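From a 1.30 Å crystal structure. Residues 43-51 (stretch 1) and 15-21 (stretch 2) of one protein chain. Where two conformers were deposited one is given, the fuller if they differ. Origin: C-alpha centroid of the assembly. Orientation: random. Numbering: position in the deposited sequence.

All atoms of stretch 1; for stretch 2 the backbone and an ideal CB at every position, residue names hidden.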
# COMPACT_ATOMS: atom_id res chain seq x y z
N THR A 43 -7.54 8.96 11.36
CA THR A 43 -8.88 8.95 11.91
C THR A 43 -9.67 10.13 11.34
O THR A 43 -9.14 11.22 11.11
CB THR A 43 -8.86 9.04 13.42
OG1 THR A 43 -8.26 10.29 13.78
CG2 THR A 43 -8.10 7.87 14.04
N SER A 44 -10.96 9.91 11.13
CA SER A 44 -11.83 10.97 10.57
C SER A 44 -12.07 12.09 11.55
O SER A 44 -12.37 13.20 11.12
CB SER A 44 -13.17 10.42 10.13
OG SER A 44 -13.88 9.94 11.24
N ASP A 45 -11.93 11.83 12.85
CA ASP A 45 -12.26 12.81 13.85
C ASP A 45 -11.05 13.65 14.28
O ASP A 45 -11.01 14.88 14.14
CB ASP A 45 -12.98 12.18 15.05
CG ASP A 45 -12.37 10.88 15.58
OD1 ASP A 45 -11.26 10.47 15.24
OD2 ASP A 45 -13.07 10.22 16.40
N THR A 46 -10.02 12.98 14.78
CA THR A 46 -8.85 13.65 15.29
C THR A 46 -7.72 13.81 14.27
O THR A 46 -6.73 14.47 14.56
CB THR A 46 -8.31 12.91 16.50
OG1 THR A 46 -8.00 11.57 16.13
CG2 THR A 46 -9.30 12.91 17.66
N HIS A 47 -7.81 13.12 13.14
CA HIS A 47 -6.77 13.17 12.10
C HIS A 47 -5.45 12.62 12.62
O HIS A 47 -4.36 13.07 12.23
CB HIS A 47 -6.58 14.55 11.46
CG HIS A 47 -7.84 15.16 10.93
ND1 HIS A 47 -7.87 16.43 10.40
CD2 HIS A 47 -9.10 14.67 10.82
CE1 HIS A 47 -9.10 16.71 10.01
NE2 HIS A 47 -9.86 15.66 10.25
N GLU A 48 -5.55 11.67 13.56
CA GLU A 48 -4.41 10.91 14.13
C GLU A 48 -4.10 9.77 13.14
O GLU A 48 -5.03 9.10 12.70
CB GLU A 48 -4.81 10.24 15.49
CG GLU A 48 -4.89 11.14 16.72
CD GLU A 48 -5.50 10.40 17.91
OE1 GLU A 48 -5.14 9.23 18.15
OE2 GLU A 48 -6.33 10.98 18.63
N ASN A 49 -2.84 9.52 12.83
CA ASN A 49 -2.60 8.33 12.03
C ASN A 49 -3.12 7.12 12.74
O ASN A 49 -2.88 6.91 13.93
CB ASN A 49 -1.14 8.05 11.80
CG ASN A 49 -0.48 9.01 10.89
OD1 ASN A 49 -1.08 9.99 10.39
ND2 ASN A 49 0.79 8.73 10.63
N SER A 50 -3.78 6.28 11.96
CA SER A 50 -4.22 4.93 12.37
C SER A 50 -3.24 3.89 11.84
O SER A 50 -3.02 2.88 12.48
CB SER A 50 -5.63 4.65 11.91
OG SER A 50 -5.75 4.73 10.50
N ASP A 51 -2.65 4.15 10.68
CA ASP A 51 -1.61 3.29 10.08
C ASP A 51 -0.68 4.20 9.30
O ASP A 51 -1.12 5.07 8.55
CB ASP A 51 -2.21 2.18 9.20
CG ASP A 51 -2.74 1.04 10.03
OD1 ASP A 51 -1.87 0.33 10.60
OD2 ASP A 51 -3.98 0.86 10.12
N UNK A 15 -13.52 7.44 16.51
CA UNK A 15 -14.72 7.26 17.29
C UNK A 15 -15.92 6.80 16.50
O UNK A 15 -16.79 6.15 17.06
CB UNK A 15 -15.06 8.57 18.00
N UNK A 16 -15.97 7.13 15.21
CA UNK A 16 -17.08 6.74 14.34
C UNK A 16 -16.74 5.59 13.41
O UNK A 16 -17.55 5.24 12.57
CB UNK A 16 -17.53 7.94 13.51
N UNK A 17 -15.56 5.02 13.56
CA UNK A 17 -15.14 3.92 12.71
C UNK A 17 -14.75 4.30 11.29
O UNK A 17 -14.52 3.41 10.48
CB UNK A 17 -16.27 2.89 12.65
N UNK A 18 -14.67 5.61 11.00
CA UNK A 18 -14.32 6.07 9.66
C UNK A 18 -12.92 6.68 9.61
O UNK A 18 -12.46 7.31 10.56
CB UNK A 18 -15.35 7.09 9.17
N UNK A 19 -12.27 6.45 8.48
CA UNK A 19 -10.87 6.81 8.26
C UNK A 19 -10.70 7.46 6.89
O UNK A 19 -11.46 7.14 5.95
CB UNK A 19 -9.97 5.58 8.38
N UNK A 20 -9.70 8.33 6.78
CA UNK A 20 -9.33 9.01 5.55
C UNK A 20 -7.91 8.59 5.21
O UNK A 20 -7.19 8.05 6.05
CB UNK A 20 -9.45 10.53 5.68
N UNK A 21 -7.49 8.86 3.97
CA UNK A 21 -6.09 8.65 3.60
C UNK A 21 -5.50 9.90 2.96
O UNK A 21 -6.16 10.65 2.21
CB UNK A 21 -5.96 7.46 2.65

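At position 15 the CA-to-CB bond runs sideways to the first stretch, and the ideal CB lies 3.0 Å from OD2 of Asp45, a tight approach. The carboxylate meets the backbone here, so a residue with little or no side chain fits most easily. The residue is Gly15, and its N donates a hydrogen bond of 2.8 Å to OD2 of Asp45.

Position 16 also directs its CA-to-CB bond sideways, and its ideal CB stands 4.7 Å from OG of Ser44. A short polar side chain could approach this hydroxyl; Asp or Asn would reach it well, while Ser or Thr would only come near. The deposited Asn16, with chi1 in p, places OD1 2.8 Å from OG of Ser44. The same OD1 accepts a hydrogen bond of 2.9 Å from the backbone N of residue 18.

Position 17 points away, and nothing of the first stretch comes within 5.5 Å of its ideal CB. Its phi of 74° favours glycine, with Asn or Asp as alternatives; the residue is Gly17.

At position 18 the backbone O accepts a hydrogen bond of 3.1 Å from N of Ser44. The ideal CB, sideways, is 3.8 Å from OG of Ser44, but beyond it a long side chain can run into open space, so many residues would suit. Lys18 sends its chain away from the first stretch.

Position 19 pairs with Thr43 in an antiparallel, non-hydrogen-bonded bridge, the CA atoms of the two residues 4.7 Å apart. The CB departs sideways, 4.8 Å from OG of Ser50, and a large side chain could extend past Thr43 and Ser50; aromatic or long aliphatic residues would serve. Tyr19, chi1 in m, brings CD2 to 4.0 Å from CA of Thr43 and 3.4 Å from OG of Ser50.

At position 20 the ideal CB is still 5.5 Å from CA of Ser44, again sideways, so a small side chain would leave Ser44 CB and the His47 ring largely untouched. A long or aromatic residue could span the gap. Tyr20 does so: CB of Ser44 sits over one face of its ring, 3.9 Å from the ring centroid of Tyr20, in a CH-pi contact, and NE2 of His47 approaches the ring edge, 4.3 Å from CE2 of Tyr20.

Position 21 lies out of reach, unconstrained by the first stretch; it is Ser21.

Stretch 2, residues 15-21: GNGKYYS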
# COMPACT_ATOMS: atom_id res chain seq x y z
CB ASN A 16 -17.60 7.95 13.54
CG ASN A 16 -16.60 8.47 12.53
OD1 ASN A 16 -15.48 8.00 12.45
ND2 ASN A 16 -17.02 9.46 11.75
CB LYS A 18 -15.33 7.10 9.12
CG LYS A 18 -16.78 6.62 9.11
CD LYS A 18 -16.97 5.35 8.28
CE LYS A 18 -18.40 4.90 8.18
NZ LYS A 18 -19.07 5.76 7.22
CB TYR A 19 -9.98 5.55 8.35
CG TYR A 19 -10.05 4.88 9.71
CD1 TYR A 19 -11.07 3.98 10.00
CD2 TYR A 19 -9.14 5.18 10.72
CE1 TYR A 19 -11.20 3.41 11.24
CE2 TYR A 19 -9.23 4.58 11.97
CZ TYR A 19 -10.28 3.72 12.23
OH TYR A 19 -10.36 3.21 13.51
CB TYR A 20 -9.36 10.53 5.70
CG TYR A 20 -10.63 11.13 6.27
CD1 TYR A 20 -11.90 10.59 6.03
CD2 TYR A 20 -10.56 12.27 7.03
CE1 TYR A 20 -13.04 11.21 6.49
CE2 TYR A 20 -11.67 12.89 7.52
CZ TYR A 20 -12.93 12.37 7.25
OH TYR A 20 -14.06 12.97 7.74
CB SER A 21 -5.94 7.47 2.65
OG SER A 21 -4.60 7.28 2.24
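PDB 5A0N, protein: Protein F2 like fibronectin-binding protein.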